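Local coordinates for alpha-hemoglobin-stabilizing protein (PDB 1Z8U) that acts as a chaperone that binds free alpha-hemoglobin and keeps it from aggregating and precipitating during normal erythroid cell development, at residues D36-V41 with P80-Y85. The protein carries 1 engineered substitution. Sequence-based numbering, arbitrary orientation.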
loop_
_atom_site.group_PDB
_atom_site.type_symbol
_atom_site.label_atom_id
_atom_site.label_comp_id
_atom_site.label_asym_id
_atom_site.label_seq_id
_atom_site.Cartn_x
_atom_site.Cartn_y
_atom_site.Cartn_z
ATOM N N ASP A 36 -11.517 -8.659 1.154
ATOM C CA ASP A 36 -10.647 -7.583 0.683
ATOM C C ASP A 36 -9.227 -7.722 1.191
ATOM O O ASP A 36 -8.297 -7.276 0.533
ATOM C CB ASP A 36 -11.190 -6.202 1.063
ATOM C CG ASP A 36 -12.580 -5.956 0.531
ATOM O OD1 ASP A 36 -12.826 -6.229 -0.660
ATOM O OD2 ASP A 36 -13.425 -5.485 1.314
ATOM N N MET A 37 -9.041 -8.323 2.359
ATOM C CA MET A 37 -7.678 -8.509 2.841
ATOM C C MET A 37 -6.951 -9.385 1.817
ATOM O O MET A 37 -5.751 -9.237 1.602
ATOM C CB MET A 37 -7.653 -9.186 4.212
ATOM C CG MET A 37 -6.233 -9.493 4.709
ATOM S SD MET A 37 -5.154 -8.036 4.778
ATOM C CE MET A 37 -5.392 -7.496 6.468
ATOM N N VAL A 38 -7.682 -10.295 1.180
ATOM C CA VAL A 38 -7.072 -11.150 0.170
ATOM C C VAL A 38 -6.627 -10.297 -1.006
ATOM O O VAL A 38 -5.516 -10.439 -1.508
ATOM C CB VAL A 38 -8.047 -12.234 -0.337
ATOM C CG1 VAL A 38 -7.459 -12.940 -1.570
ATOM C CG2 VAL A 38 -8.300 -13.240 0.769
ATOM N N THR A 39 -7.520 -9.419 -1.443
ATOM C CA THR A 39 -7.239 -8.510 -2.538
ATOM C C THR A 39 -5.988 -7.706 -2.200
ATOM O O THR A 39 -5.046 -7.661 -2.992
ATOM C CB THR A 39 -8.423 -7.557 -2.762
ATOM O OG1 THR A 39 -9.574 -8.320 -3.144
ATOM C CG2 THR A 39 -8.116 -6.551 -3.861
ATOM N N VAL A 40 -5.968 -7.090 -1.019
ATOM C CA VAL A 40 -4.806 -6.306 -0.596
ATOM C C VAL A 40 -3.529 -7.113 -0.745
ATOM O O VAL A 40 -2.608 -6.702 -1.446
ATOM C CB VAL A 40 -4.911 -5.856 0.881
ATOM C CG1 VAL A 40 -3.550 -5.459 1.392
ATOM C CG2 VAL A 40 -5.840 -4.678 1.010
ATOM N N VAL A 41 -3.478 -8.273 -0.087
ATOM C CA VAL A 41 -2.289 -9.130 -0.147
ATOM C C VAL A 41 -1.917 -9.521 -1.572
ATOM O O VAL A 41 -0.744 -9.475 -1.936
ATOM C CB VAL A 41 -2.457 -10.411 0.723
ATOM C CG1 VAL A 41 -1.198 -11.298 0.629
ATOM C CG2 VAL A 41 -2.695 -10.020 2.175
ATOM N N PRO A 80 0.222 -18.152 6.079
ATOM C CA PRO A 80 0.130 -18.115 7.543
ATOM C C PRO A 80 -0.506 -16.791 7.967
ATOM O O PRO A 80 -1.281 -16.734 8.922
ATOM C CB PRO A 80 1.589 -18.220 7.980
ATOM C CG PRO A 80 2.206 -19.036 6.887
ATOM C CD PRO A 80 1.606 -18.420 5.650
ATOM N N PHE A 81 -0.163 -15.736 7.229
ATOM C CA PHE A 81 -0.666 -14.384 7.466
ATOM C C PHE A 81 -2.178 -14.357 7.322
ATOM O O PHE A 81 -2.889 -13.899 8.214
ATOM C CB PHE A 81 -0.043 -13.414 6.459
ATOM C CG PHE A 81 -0.505 -11.989 6.611
ATOM C CD1 PHE A 81 0.084 -11.145 7.551
ATOM C CD2 PHE A 81 -1.522 -11.483 5.802
ATOM C CE1 PHE A 81 -0.330 -9.817 7.678
ATOM C CE2 PHE A 81 -1.944 -10.159 5.921
ATOM C CZ PHE A 81 -1.347 -9.324 6.858
ATOM N N LEU A 82 -2.664 -14.849 6.190
ATOM C CA LEU A 82 -4.096 -14.881 5.937
ATOM C C LEU A 82 -4.828 -15.690 7.000
ATOM O O LEU A 82 -5.917 -15.320 7.433
ATOM C CB LEU A 82 -4.378 -15.481 4.558
ATOM C CG LEU A 82 -3.923 -14.679 3.336
ATOM C CD1 LEU A 82 -4.202 -15.492 2.078
ATOM C CD2 LEU A 82 -4.649 -13.335 3.286
ATOM N N ALA A 83 -4.221 -16.798 7.416
ATOM C CA ALA A 83 -4.817 -17.669 8.424
ATOM C C ALA A 83 -4.936 -16.964 9.769
ATOM O O ALA A 83 -5.997 -16.985 10.401
ATOM C CB ALA A 83 -3.990 -18.934 8.572
ATOM N N LYS A 84 -3.845 -16.348 10.213
ATOM C CA LYS A 84 -3.869 -15.645 11.483
ATOM C C LYS A 84 -4.926 -14.547 11.414
ATOM O O LYS A 84 -5.727 -14.394 12.335
ATOM C CB LYS A 84 -2.502 -15.039 11.797
ATOM C CG LYS A 84 -2.410 -14.491 13.214
ATOM C CD LYS A 84 -1.095 -13.766 13.474
ATOM C CE LYS A 84 -1.080 -13.153 14.870
ATOM N NZ LYS A 84 0.120 -12.303 15.098
ATOM N N TYR A 85 -4.936 -13.792 10.317
ATOM C CA TYR A 85 -5.915 -12.722 10.147
ATOM C C TYR A 85 -7.310 -13.305 10.040
ATOM O O TYR A 85 -8.285 -12.700 10.474
ATOM C CB TYR A 85 -5.614 -11.897 8.893
ATOM C CG TYR A 85 -6.573 -10.742 8.690
ATOM C CD1 TYR A 85 -7.679 -10.858 7.844
ATOM C CD2 TYR A 85 -6.392 -9.538 9.374
ATOM C CE1 TYR A 85 -8.580 -9.801 7.686
ATOM C CE2 TYR A 85 -7.283 -8.480 9.227
ATOM C CZ TYR A 85 -8.374 -8.615 8.384
ATOM O OH TYR A 85 -9.251 -7.560 8.249
#
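In the antiparallel pair formed by helix 34-52 and helix 60-86 of a three-helix bundle, Met37 reaches across to the face of Tyr85 and the edge of Phe81. The short segments run in nearly opposite directions, at 156°, with their axes 11.1 Å apart and side chains meeting in the space between them. Met37 sets out with CG anti to its backbone N (chi1 176°), which puts CG near Tyr85 CD1, and the bend at chi3 brings CE over the ring. Its CB and CG rest on the CE1 and CD1 side of that ring, while Met37 CE sits over the same face, 3.7 Å from the centroid of the Tyr85 ring and 18° off its normal: a CH-pi contact. Met37 SD is also within Met-aromatic range of the Tyr85 ring, at 4.7 Å from its centroid. The sulfur makes a second Met-aromatic contact with Phe81, but at the edge, where Met37 SD lies 4.0 Å from Phe81 CE2 and near the ring plane.

Further along the bundle seam, Val41 turns CG2 toward Phe81 CE2 at 3.8 Å, so that this ring corner touches both the valine methyl and the methionine sulfur. The same CG2 packs 4.0 Å from CD2 of Leu82. Leu82 has CG anti to its carbonyl carbon (chi1 -67°), and its CD2 comes nearer the opposing helix than its CB direction alone would suggest; Val38 CG2 meets this methyl more loosely, at 4.4 Å. Beyond the apolar layer, the hydroxyl of Tyr85 hydrogen-bonds to the backbone O of Val32, and its ring packs edge-to-face with Phe27, tying helix 60-86 to the connection that precedes helix 34-52. Asp36, Thr39 and Val40 instead each pack on an aromatic side chain of the other protein in the assembly.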